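Side-chain contacts in intracellular exo-alpha-(1->5)-L-arabinofuranosidase (Bifidobacterium longum, PDB 2Y2W), which hydrolyses terminal non-reducing alpha-(1->5)-linked arabinofuranosyl bonds in branched and debranched arabinans, and also acts on wheat arabinoxylan: residues G91-Q94 and D95-D98; A321-A324 and R325-N328; S390-I393 and T394-K397; A191-D194 and Q195-A198. All coordinates share one frame; numbering follows the deposited sequence.

Interaction 1: residues G91-Q94 and D95-D98; sequences GFRQ and DVLD
Arg-93 grips Asp-95 side-on in a salt bridge. NE gives its hydrogen to the syn lone pair of OD1, at 3.1 Å between Arg-93 NE and Asp-95 OD1. NH2 reaches the second oxygen, 3.0 Å from Arg-93 NH2 to Asp-95 OD2. The carboxylate lies at the guanidinium edge, the two planes 30° apart. CG of Asp-95 sits between its backbone N and carbonyl carbon (chi1 58°), which turns the carboxylate back toward the Arg-93 side chain. The third nitrogen, Arg-93 NH1, bonds Glu-81 and the carbonyl of Glu-420. Arg-93 holds the N-cap position of helix 94-103, which lies between strands 65-67 and 107-110 of the (beta/alpha)8 barrel. Its carbonyl opens the helical ladder, with 3.2 Å from Leu-97 N to Arg-93 O. Val-96 CG2 lies 3.8 Å from Arg-93 NE, oblique to the guanidinium. Arg-93 and Val-96 are buried and close-packed here. A leucine in place of Arg-93 would probably leave the carboxylates of Asp-95 and Glu-81 without their shared cation. The side bearing Gln-94 and Asp-98 is looser and nearer solvent. There Gln-94 NE2 meets Asp-98 OD1 at 3.2 Å, from above the carboxylate plane. The other end of that amide, Gln-94 OE1, takes a hydrogen bond from Lys-158. Leu-97 is buried toward Phe-92, whose CB only brushes Leu-97 CD1 at 4.3 Å and whose ring meets Trp-155 edge-to-face.

Interaction 2: residues A321-A324 and R325-N328; sequences ADQA and REAN
Arg-325 starts with CG anti to the backbone N (chi1 176°) and bends at chi3, which carries its guanidinium back along the helix toward Asp-322. Glu-326 starts with CG between the backbone N and the carbonyl carbon (chi1 54°), and a bend at chi2 lays its chain over Asp-322 O and Gln-323. Asp-322 and Arg-325 meet through one water. The water gives a hydrogen to Asp-322 OD1 at 2.5 Å and takes one from Arg-325 NE at 2.6 Å. The stronger partner of this carboxylate is Arg-401, which forms a salt bridge with the same oxygen. One arginine in contact and a second across the water would probably favour its charged form. Glu-326 packs along the turn with its CG and its carboxylate. Its CG lies 3.2 Å from Asp-322 O, and Glu-326 OE2 rests 3.4 Å from Gln-323 CG. The Gln-323 amide and the Glu-326 carboxylate stand nearly at right angles, 81° apart. Glu-326 and Arg-325 attract each other by charge alone, through a long salt bridge well out of the guanidinium plane. Further on, Asn-328 turns its amide back on the helix. Its ND2 donates to Ala-324 O at 2.9 Å, and Asn-328 N adds a weak bond to the same oxygen. ND2 also bonds the carbonyl of Thr-272. On the buried side Ala-321 and Ala-324 pack against Leu-271 of helix 265-274. It is the C-terminal turn of helix 307-327, where an asparagine side chain bonds a carbonyl of the last turn before the chain leads to barrel strand 335-341.

Interaction 3: residues S390-I393 and T394-K397; sequences SLMI and TLLK
Thr-394 touches Ser-390 first through the backbone, its N bonding Ser-390 O at 3.0 Å. Its hydroxyl, beside the backbone N (chi1 -57°), lies 3.2 Å from the same oxygen, Thr-394 OG1 to Ser-390 O. Leu-395 follows on the face turned to the barrel. Its N bonds Leu-391 O, and its CG lies over that oxygen at 3.4 Å. Leu-395 CD1 is 4.4 Å from Met-392 SD, and both residues also touch Trp-341 of strand 335-341. The bend of Met-392 at chi2 brings the sulfur alongside Leu-395 CD1. Leu-396 comes next, its N bonded to Met-392 O. Its CD1 meets Met-392 CG at 4.2 Å, the two chains passing at a slant. Lys-397 ends the segment, bonding Ile-393 O through N. Its aliphatic chain lies beside the isoleucine, with 3.8 Å from Lys-397 CD to Ile-393 CG2. Strands 462-473 and 478-485 of the beta domain cover Ile-393. Helix 382-397 is thus packed between the barrel and the beta domain. Its contacts here are mostly apolar side chains over satisfied backbone bonds, consistent with close apolar fit, more than charge, holding this part of the helix.

Interaction 4: residues A191-D194 and Q195-A198; sequences AWAD and QRVA
Gln-195 lies alongside Trp-192, one helical turn on, the two side chains pointing the same way. Its CB sits 3.3 Å from Trp-192 O. CG, placed beside the backbone N (chi1 -85°), passes 3.7 Å from Ala-191 O. The chain then runs extended, and CD comes 4.2 Å from Trp-192 CE3. At the tip, Gln-195 NE2 lies 3.8 Å from Trp-192 CE3 and equally near CZ3, while OE1 is a little farther from CZ3. The amide is 39° from the ring plane and meets it obliquely. On another side of the helix, the guanidinium of Arg-196 lies with one face over Ala-193 O, and its NH2 is 3.6 Å from Ala-193 CB. Arg-196 has stronger partners outside: NE bonds the carbonyl of Tyr-183 and NH1 that of Ile-201. Asp-194 OD1 bonds Gly-189 N, just ahead of the helix. Helix 191-198 also meets another chain, for Arg-134 of the second subunit packs on Ala-191 and Trp-192. Replacing Gln-195 with an alanine would probably strip the benzo side of the indole of its amide neighbour and leave a gap beside the ring. The Gln-195 to Trp-192 contact is van der Waals packing, whereas Arg-196 ties the helix to neighbouring loop and helix carbonyls by directed bonds.

Overall arrangement
Along the chain the order is interaction 1, 4, 2, 3. All are local contacts: interaction 1 at the start of helix 94-103, the others on helices 191-198, 307-327 and 382-397. Interactions 1 and 4 come nearest, with atoms about 14 Å apart, as do interactions 2 and 3. The centres of interactions 1 and 2 are 44 Å apart, on opposite sides of the chain's centre, as are interactions 3 and 4. All four helices lie in connections of the eight-stranded parallel barrel. Helix 382-397 also faces the beta domain and packs on the start of helix 307-327, whose far end carries interaction 2. Helix 191-198 reaches a second subunit. The contacts therefore sample barrel periphery, domain junction and assembly surface.

Interaction 1: residues G91-Q94 and D95-D98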
ATOM      1  N   GLY D  91      15.549 -35.467  -1.803  1.00 30.75           N
ATOM      2  CA  GLY D  91      16.309 -34.931  -2.927  1.00 30.38           C
ATOM      3  C   GLY D  91      17.397 -33.943  -2.546  1.00 30.20           C
ATOM      4  O   GLY D  91      17.875 -33.191  -3.394  1.00 30.12           O
ATOM      5  N   PHE D  92      17.785 -33.939  -1.272  1.00 30.06           N
ATOM      6  CA  PHE D  92      18.888 -33.098  -0.813  1.00 30.02           C
ATOM      7  C   PHE D  92      20.216 -33.824  -0.975  1.00 30.01           C
ATOM      8  O   PHE D  92      20.329 -35.007  -0.643  1.00 29.97           O
ATOM      9  CB  PHE D  92      18.708 -32.671   0.651  1.00 30.03           C
ATOM     10  CG  PHE D  92      17.365 -32.063   0.960  1.00 29.83           C
ATOM     11  CD1 PHE D  92      16.829 -31.059   0.158  1.00 29.48           C
ATOM     12  CD2 PHE D  92      16.646 -32.483   2.076  1.00 29.93           C
ATOM     13  CE1 PHE D  92      15.592 -30.500   0.450  1.00 29.48           C
ATOM     14  CE2 PHE D  92      15.405 -31.925   2.378  1.00 30.12           C
ATOM     15  CZ  PHE D  92      14.878 -30.932   1.562  1.00 29.53           C
ATOM     16  N   ARG D  93      21.217 -33.108  -1.483  1.00 29.96           N
ATOM     17  CA  ARG D  93      22.554 -33.665  -1.665  1.00 29.93           C
ATOM     18  C   ARG D  93      23.231 -33.882  -0.320  1.00 29.95           C
ATOM     19  O   ARG D  93      23.385 -32.941   0.461  1.00 30.05           O
ATOM     20  CB  ARG D  93      23.409 -32.745  -2.537  1.00 29.88           C
ATOM     21  CG  ARG D  93      23.192 -32.921  -4.027  1.00 29.84           C
ATOM     22  CD  ARG D  93      24.024 -31.934  -4.843  1.00 29.72           C
ATOM     23  NE  ARG D  93      25.450 -32.253  -4.830  1.00 29.75           N
ATOM     24  CZ  ARG D  93      26.326 -31.837  -5.743  1.00 29.93           C
ATOM     25  NH1 ARG D  93      25.934 -31.086  -6.767  1.00 29.71           N
ATOM     26  NH2 ARG D  93      27.601 -32.183  -5.637  1.00 30.26           N
ATOM     27  N   GLN D  94      23.629 -35.123  -0.053  1.00 29.97           N
ATOM     28  CA  GLN D  94      24.280 -35.460   1.214  1.00 29.93           C
ATOM     29  C   GLN D  94      25.713 -34.949   1.277  1.00 29.78           C
ATOM     30  O   GLN D  94      26.174 -34.543   2.342  1.00 29.86           O
ATOM     31  CB  GLN D  94      24.230 -36.970   1.487  1.00 29.97           C
ATOM     32  CG  GLN D  94      24.551 -37.370   2.936  1.00 30.00           C
ATOM     33  CD  GLN D  94      23.633 -36.712   3.964  1.00 30.10           C
ATOM     34  OE1 GLN D  94      22.415 -36.890   3.941  1.00 29.82           O
ATOM     35  NE2 GLN D  94      24.226 -35.953   4.878  1.00 30.24           N
ATOM     36  N   ASP D  95      26.408 -34.961   0.142  1.00 29.74           N
ATOM     37  CA  ASP D  95      27.788 -34.470   0.092  1.00 29.87           C
ATOM     38  C   ASP D  95      27.872 -32.988   0.458  1.00 29.80           C
ATOM     39  O   ASP D  95      28.832 -32.550   1.099  1.00 29.97           O
ATOM     40  CB  ASP D  95      28.452 -34.759  -1.266  1.00 29.89           C
ATOM     41  CG  ASP D  95      27.697 -34.157  -2.452  1.00 30.48           C
ATOM     42  OD1 ASP D  95      26.608 -33.568  -2.265  1.00 30.88           O
ATOM     43  OD2 ASP D  95      28.207 -34.280  -3.588  1.00 30.67           O
ATOM     44  N   VAL D  96      26.850 -32.231   0.059  1.00 29.59           N
ATOM     45  CA  VAL D  96      26.741 -30.817   0.394  1.00 29.35           C
ATOM     46  C   VAL D  96      26.420 -30.659   1.879  1.00 29.25           C
ATOM     47  O   VAL D  96      27.055 -29.857   2.571  1.00 29.26           O
ATOM     48  CB  VAL D  96      25.694 -30.100  -0.504  1.00 29.43           C
ATOM     49  CG1 VAL D  96      25.349 -28.717   0.035  1.00 29.15           C
ATOM     50  CG2 VAL D  96      26.214 -29.999  -1.929  1.00 29.20           C
ATOM     51  N   LEU D  97      25.453 -31.440   2.361  1.00 29.04           N
ATOM     52  CA  LEU D  97      25.101 -31.475   3.784  1.00 28.91           C
ATOM     53  C   LEU D  97      26.293 -31.819   4.682  1.00 28.93           C
ATOM     54  O   LEU D  97      26.470 -31.209   5.740  1.00 28.93           O
ATOM     55  CB  LEU D  97      23.960 -32.462   4.040  1.00 28.89           C
ATOM     56  CG  LEU D  97      22.515 -31.979   3.920  1.00 28.82           C
ATOM     57  CD1 LEU D  97      21.565 -33.165   3.834  1.00 28.18           C
ATOM     58  CD2 LEU D  97      22.141 -31.073   5.087  1.00 28.68           C
ATOM     59  N   ASP D  98      27.101 -32.791   4.253  1.00 28.89           N
ATOM     60  CA  ASP D  98      28.308 -33.190   4.980  1.00 28.95           C
ATOM     61  C   ASP D  98      29.287 -32.028   5.135  1.00 28.88           C
ATOM     62  O   ASP D  98      29.875 -31.850   6.203  1.00 28.97           O
ATOM     63  CB  ASP D  98      28.998 -34.377   4.292  1.00 29.01           C
ATOM     64  CG  ASP D  98      28.237 -35.689   4.461  1.00 29.51           C
ATOM     65  OD1 ASP D  98      27.399 -35.803   5.388  1.00 30.26           O
ATOM     66  OD2 ASP D  98      28.482 -36.617   3.660  1.00 29.73           O
TER

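Interaction 2: residues A321-A324 and R325-N328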
ATOM      1  N   ALA D 321      21.886   2.748  16.275  1.00 36.52           N
ATOM      2  CA  ALA D 321      21.049   1.889  17.110  1.00 36.72           C
ATOM      3  C   ALA D 321      20.951   2.403  18.549  1.00 36.90           C
ATOM      4  O   ALA D 321      19.898   2.281  19.183  1.00 36.89           O
ATOM      5  CB  ALA D 321      21.569   0.461  17.086  1.00 36.63           C
ATOM      6  N   ASP D 322      22.047   2.976  19.050  1.00 37.07           N
ATOM      7  CA  ASP D 322      22.092   3.556  20.395  1.00 37.31           C
ATOM      8  C   ASP D 322      21.178   4.767  20.521  1.00 37.35           C
ATOM      9  O   ASP D 322      20.452   4.899  21.509  1.00 37.35           O
ATOM     10  CB  ASP D 322      23.523   3.956  20.776  1.00 37.44           C
ATOM     11  CG  ASP D 322      24.397   2.763  21.132  1.00 37.94           C
ATOM     12  OD1 ASP D 322      23.854   1.675  21.418  1.00 38.28           O
ATOM     13  OD2 ASP D 322      25.638   2.919  21.125  1.00 38.35           O
ATOM     14  N   GLN D 323      21.216   5.645  19.519  1.00 37.42           N
ATOM     15  CA  GLN D 323      20.410   6.866  19.531  1.00 37.41           C
ATOM     16  C   GLN D 323      18.916   6.590  19.415  1.00 37.22           C
ATOM     17  O   GLN D 323      18.098   7.401  19.855  1.00 37.13           O
ATOM     18  CB  GLN D 323      20.866   7.847  18.447  1.00 37.52           C
ATOM     19  CG  GLN D 323      22.153   8.590  18.791  1.00 38.27           C
ATOM     20  CD  GLN D 323      22.182  10.004  18.239  1.00 39.31           C
ATOM     21  OE1 GLN D 323      21.977  10.223  17.044  1.00 39.92           O
ATOM     22  NE2 GLN D 323      22.446  10.975  19.110  1.00 39.43           N
ATOM     23  N   ALA D 324      18.571   5.440  18.839  1.00 37.06           N
ATOM     24  CA  ALA D 324      17.179   5.007  18.738  1.00 36.93           C
ATOM     25  C   ALA D 324      16.628   4.588  20.104  1.00 36.81           C
ATOM     26  O   ALA D 324      15.495   4.925  20.449  1.00 36.64           O
ATOM     27  CB  ALA D 324      17.044   3.877  17.731  1.00 36.88           C
ATOM     28  N   ARG D 325      17.439   3.861  20.871  1.00 36.77           N
ATOM     29  CA  ARG D 325      17.075   3.447  22.224  1.00 36.81           C
ATOM     30  C   ARG D 325      16.856   4.653  23.142  1.00 36.81           C
ATOM     31  O   ARG D 325      15.829   4.745  23.819  1.00 36.74           O
ATOM     32  CB  ARG D 325      18.138   2.509  22.811  1.00 36.82           C
ATOM     33  CG  ARG D 325      17.889   2.110  24.272  1.00 37.29           C
ATOM     34  CD  ARG D 325      19.068   1.360  24.896  1.00 37.82           C
ATOM     35  NE  ARG D 325      20.343   2.050  24.707  1.00 38.22           N
ATOM     36  CZ  ARG D 325      20.807   3.021  25.489  1.00 38.72           C
ATOM     37  NH1 ARG D 325      20.109   3.441  26.535  1.00 38.59           N
ATOM     38  NH2 ARG D 325      21.981   3.578  25.219  1.00 39.31           N
ATOM     39  N   GLU D 326      17.818   5.575  23.152  1.00 36.82           N
ATOM     40  CA  GLU D 326      17.752   6.751  24.026  1.00 36.98           C
ATOM     41  C   GLU D 326      16.692   7.776  23.604  1.00 36.72           C
ATOM     42  O   GLU D 326      16.232   8.564  24.427  1.00 36.78           O
ATOM     43  CB  GLU D 326      19.138   7.395  24.214  1.00 37.11           C
ATOM     44  CG  GLU D 326      19.880   7.750  22.930  1.00 38.04           C
ATOM     45  CD  GLU D 326      21.405   7.666  23.065  1.00 39.38           C
ATOM     46  OE1 GLU D 326      21.904   7.112  24.072  1.00 39.56           O
ATOM     47  OE2 GLU D 326      22.107   8.153  22.149  1.00 39.59           O
ATOM     48  N   ALA D 327      16.303   7.748  22.331  1.00 36.59           N
ATOM     49  CA  ALA D 327      15.179   8.548  21.837  1.00 36.30           C
ATOM     50  C   ALA D 327      13.845   8.011  22.352  1.00 36.24           C
ATOM     51  O   ALA D 327      12.880   8.767  22.499  1.00 36.28           O
ATOM     52  CB  ALA D 327      15.179   8.592  20.320  1.00 36.25           C
ATOM     53  N   ASN D 328      13.801   6.704  22.612  1.00 36.05           N
ATOM     54  CA  ASN D 328      12.615   6.039  23.151  1.00 35.94           C
ATOM     55  C   ASN D 328      12.727   5.723  24.647  1.00 35.80           C
ATOM     56  O   ASN D 328      11.922   4.952  25.183  1.00 35.71           O
ATOM     57  CB  ASN D 328      12.339   4.749  22.374  1.00 36.02           C
ATOM     58  CG  ASN D 328      11.772   5.006  20.993  1.00 36.34           C
ATOM     59  OD1 ASN D 328      10.604   5.367  20.844  1.00 37.13           O
ATOM     60  ND2 ASN D 328      12.596   4.811  19.971  1.00 36.19           N
TER
HETATM   61  O   HOH W   1      22.255   0.974  23.262  1.00 30.15           O

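Interaction 3: residues S390-I393 and T394-K397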
ATOM      1  N   SER D 390      40.064 -12.241   8.304  1.00 33.63           N
ATOM      2  CA  SER D 390      40.172 -10.988   9.056  1.00 33.53           C
ATOM      3  C   SER D 390      38.807 -10.370   9.358  1.00 33.42           C
ATOM      4  O   SER D 390      38.639  -9.716  10.391  1.00 33.48           O
ATOM      5  CB  SER D 390      41.071  -9.977   8.331  1.00 33.55           C
ATOM      6  OG  SER D 390      40.433  -9.434   7.188  1.00 33.50           O
ATOM      7  N   LEU D 391      37.842 -10.572   8.461  1.00 33.31           N
ATOM      8  CA  LEU D 391      36.470 -10.108   8.690  1.00 33.27           C
ATOM      9  C   LEU D 391      35.843 -10.836   9.877  1.00 33.28           C
ATOM     10  O   LEU D 391      35.205 -10.212  10.727  1.00 33.21           O
ATOM     11  CB  LEU D 391      35.602 -10.277   7.438  1.00 33.20           C
ATOM     12  CG  LEU D 391      35.896  -9.432   6.193  1.00 32.99           C
ATOM     13  CD1 LEU D 391      34.998  -9.866   5.047  1.00 32.80           C
ATOM     14  CD2 LEU D 391      35.743  -7.942   6.454  1.00 32.58           C
ATOM     15  N   MET D 392      36.049 -12.151   9.933  1.00 33.36           N
ATOM     16  CA  MET D 392      35.603 -12.977  11.053  1.00 33.57           C
ATOM     17  C   MET D 392      36.235 -12.529  12.375  1.00 33.65           C
ATOM     18  O   MET D 392      35.567 -12.518  13.411  1.00 33.76           O
ATOM     19  CB  MET D 392      35.902 -14.457  10.782  1.00 33.58           C
ATOM     20  CG  MET D 392      35.428 -15.418  11.876  1.00 33.72           C
ATOM     21  SD  MET D 392      33.681 -15.246  12.321  1.00 33.97           S
ATOM     22  CE  MET D 392      32.882 -15.911  10.859  1.00 33.61           C
ATOM     23  N   ILE D 393      37.518 -12.164  12.323  1.00 33.68           N
ATOM     24  CA  ILE D 393      38.240 -11.620  13.481  1.00 33.61           C
ATOM     25  C   ILE D 393      37.592 -10.326  13.986  1.00 33.64           C
ATOM     26  O   ILE D 393      37.382 -10.164  15.191  1.00 33.67           O
ATOM     27  CB  ILE D 393      39.751 -11.405  13.162  1.00 33.64           C
ATOM     28  CG1 ILE D 393      40.479 -12.755  13.099  1.00 33.56           C
ATOM     29  CG2 ILE D 393      40.414 -10.468  14.182  1.00 33.47           C
ATOM     30  CD1 ILE D 393      41.866 -12.705  12.478  1.00 33.39           C
ATOM     31  N   THR D 394      37.263  -9.421  13.061  1.00 33.54           N
ATOM     32  CA  THR D 394      36.587  -8.165  13.409  1.00 33.51           C
ATOM     33  C   THR D 394      35.202  -8.435  13.998  1.00 33.33           C
ATOM     34  O   THR D 394      34.775  -7.756  14.939  1.00 33.35           O
ATOM     35  CB  THR D 394      36.477  -7.210  12.193  1.00 33.60           C
ATOM     36  OG1 THR D 394      37.787  -6.942  11.679  1.00 34.09           O
ATOM     37  CG2 THR D 394      35.826  -5.884  12.583  1.00 33.52           C
ATOM     38  N   LEU D 395      34.515  -9.433  13.444  1.00 33.06           N
ATOM     39  CA  LEU D 395      33.206  -9.844  13.943  1.00 32.78           C
ATOM     40  C   LEU D 395      33.310 -10.376  15.370  1.00 32.68           C
ATOM     41  O   LEU D 395      32.495 -10.028  16.225  1.00 32.74           O
ATOM     42  CB  LEU D 395      32.569 -10.892  13.020  1.00 32.74           C
ATOM     43  CG  LEU D 395      31.985 -10.433  11.678  1.00 32.41           C
ATOM     44  CD1 LEU D 395      31.732 -11.631  10.778  1.00 32.15           C
ATOM     45  CD2 LEU D 395      30.708  -9.618  11.859  1.00 32.04           C
ATOM     46  N   LEU D 396      34.324 -11.205  15.615  1.00 32.49           N
ATOM     47  CA  LEU D 396      34.587 -11.747  16.948  1.00 32.36           C
ATOM     48  C   LEU D 396      35.049 -10.663  17.926  1.00 32.44           C
ATOM     49  O   LEU D 396      34.688 -10.691  19.102  1.00 32.32           O
ATOM     50  CB  LEU D 396      35.606 -12.890  16.881  1.00 32.20           C
ATOM     51  CG  LEU D 396      35.110 -14.242  16.355  1.00 31.96           C
ATOM     52  CD1 LEU D 396      36.273 -15.131  15.946  1.00 31.68           C
ATOM     53  CD2 LEU D 396      34.244 -14.950  17.386  1.00 31.89           C
ATOM     54  N   LYS D 397      35.828  -9.701  17.429  1.00 32.61           N
ATOM     55  CA  LYS D 397      36.280  -8.568  18.244  1.00 32.76           C
ATOM     56  C   LYS D 397      35.144  -7.618  18.616  1.00 32.65           C
ATOM     57  O   LYS D 397      35.278  -6.817  19.543  1.00 32.64           O
ATOM     58  CB  LYS D 397      37.409  -7.805  17.544  1.00 32.89           C
ATOM     59  CG  LYS D 397      38.808  -8.253  17.958  1.00 33.38           C
ATOM     60  CD  LYS D 397      39.874  -7.907  16.914  1.00 34.11           C
ATOM     61  CE  LYS D 397      40.515  -6.545  17.157  1.00 34.69           C
ATOM     62  NZ  LYS D 397      39.612  -5.412  16.807  1.00 35.42           N
TER

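Interaction 4: residues A191-D194 and Q195-A198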
ATOM      1  N   ALA D 191      -6.932 -22.769  10.027  1.00 25.08           N
ATOM      2  CA  ALA D 191      -6.885 -23.088   8.593  1.00 25.00           C
ATOM      3  C   ALA D 191      -5.465 -23.150   8.025  1.00 25.03           C
ATOM      4  O   ALA D 191      -5.109 -24.125   7.355  1.00 24.91           O
ATOM      5  CB  ALA D 191      -7.744 -22.124   7.789  1.00 24.98           C
ATOM      6  N   TRP D 192      -4.668 -22.115   8.298  1.00 24.92           N
ATOM      7  CA  TRP D 192      -3.293 -22.033   7.807  1.00 24.73           C
ATOM      8  C   TRP D 192      -2.395 -23.126   8.378  1.00 24.86           C
ATOM      9  O   TRP D 192      -1.610 -23.723   7.646  1.00 24.82           O
ATOM     10  CB  TRP D 192      -2.680 -20.658   8.095  1.00 24.62           C
ATOM     11  CG  TRP D 192      -3.102 -19.569   7.152  1.00 24.14           C
ATOM     12  CD1 TRP D 192      -3.777 -18.425   7.475  1.00 23.68           C
ATOM     13  CD2 TRP D 192      -2.870 -19.510   5.736  1.00 23.58           C
ATOM     14  NE1 TRP D 192      -3.979 -17.660   6.354  1.00 23.22           N
ATOM     15  CE2 TRP D 192      -3.438 -18.302   5.270  1.00 23.41           C
ATOM     16  CE3 TRP D 192      -2.241 -20.362   4.815  1.00 23.22           C
ATOM     17  CZ2 TRP D 192      -3.398 -17.922   3.921  1.00 22.84           C
ATOM     18  CZ3 TRP D 192      -2.203 -19.984   3.470  1.00 22.91           C
ATOM     19  CH2 TRP D 192      -2.780 -18.774   3.040  1.00 22.90           C
ATOM     20  N   ALA D 193      -2.511 -23.381   9.680  1.00 25.05           N
ATOM     21  CA  ALA D 193      -1.692 -24.396  10.348  1.00 25.44           C
ATOM     22  C   ALA D 193      -2.067 -25.807   9.911  1.00 25.80           C
ATOM     23  O   ALA D 193      -1.194 -26.661   9.756  1.00 25.89           O
ATOM     24  CB  ALA D 193      -1.784 -24.262  11.853  1.00 25.23           C
ATOM     25  N   ASP D 194      -3.366 -26.040   9.712  1.00 26.25           N
ATOM     26  CA  ASP D 194      -3.870 -27.327   9.227  1.00 26.68           C
ATOM     27  C   ASP D 194      -3.335 -27.675   7.838  1.00 26.85           C
ATOM     28  O   ASP D 194      -3.176 -28.854   7.512  1.00 26.97           O
ATOM     29  CB  ASP D 194      -5.400 -27.360   9.243  1.00 26.74           C
ATOM     30  CG  ASP D 194      -5.974 -27.484  10.653  1.00 27.61           C
ATOM     31  OD1 ASP D 194      -5.199 -27.426  11.634  1.00 28.42           O
ATOM     32  OD2 ASP D 194      -7.210 -27.639  10.780  1.00 28.12           O
ATOM     33  N   GLN D 195      -3.052 -26.650   7.034  1.00 27.01           N
ATOM     34  CA  GLN D 195      -2.395 -26.839   5.740  1.00 27.33           C
ATOM     35  C   GLN D 195      -0.992 -27.406   5.906  1.00 27.22           C
ATOM     36  O   GLN D 195      -0.605 -28.313   5.177  1.00 27.28           O
ATOM     37  CB  GLN D 195      -2.342 -25.533   4.943  1.00 27.44           C
ATOM     38  CG  GLN D 195      -3.595 -25.243   4.135  1.00 28.20           C
ATOM     39  CD  GLN D 195      -3.442 -24.031   3.232  1.00 29.49           C
ATOM     40  OE1 GLN D 195      -2.475 -23.920   2.474  1.00 29.50           O
ATOM     41  NE2 GLN D 195      -4.406 -23.116   3.303  1.00 30.05           N
ATOM     42  N   ARG D 196      -0.243 -26.876   6.871  1.00 27.22           N
ATOM     43  CA  ARG D 196       1.100 -27.376   7.174  1.00 27.24           C
ATOM     44  C   ARG D 196       1.049 -28.842   7.594  1.00 27.25           C
ATOM     45  O   ARG D 196       1.867 -29.649   7.149  1.00 27.28           O
ATOM     46  CB  ARG D 196       1.755 -26.544   8.275  1.00 27.21           C
ATOM     47  CG  ARG D 196       3.268 -26.692   8.354  1.00 27.36           C
ATOM     48  CD  ARG D 196       3.778 -26.729   9.789  1.00 27.67           C
ATOM     49  NE  ARG D 196       3.083 -25.788  10.661  1.00 28.20           N
ATOM     50  CZ  ARG D 196       2.260 -26.134  11.649  1.00 28.25           C
ATOM     51  NH1 ARG D 196       2.019 -27.411  11.918  1.00 28.05           N
ATOM     52  NH2 ARG D 196       1.677 -25.190  12.374  1.00 28.29           N
ATOM     53  N   VAL D 197       0.082 -29.169   8.452  1.00 27.25           N
ATOM     54  CA  VAL D 197      -0.157 -30.541   8.901  1.00 27.16           C
ATOM     55  C   VAL D 197      -0.471 -31.457   7.711  1.00 27.12           C
ATOM     56  O   VAL D 197       0.105 -32.539   7.584  1.00 27.22           O
ATOM     57  CB  VAL D 197      -1.306 -30.602   9.950  1.00 27.26           C
ATOM     58  CG1 VAL D 197      -1.577 -32.039  10.382  1.00 27.09           C
ATOM     59  CG2 VAL D 197      -0.978 -29.733  11.163  1.00 26.92           C
ATOM     60  N   ALA D 198      -1.370 -31.004   6.840  1.00 27.00           N
ATOM     61  CA  ALA D 198      -1.740 -31.747   5.636  1.00 26.86           C
ATOM     62  C   ALA D 198      -0.570 -31.876   4.662  1.00 26.82           C
ATOM     63  O   ALA D 198      -0.490 -32.847   3.906  1.00 26.82           O
ATOM     64  CB  ALA D 198      -2.927 -31.094   4.956  1.00 26.82           C
TER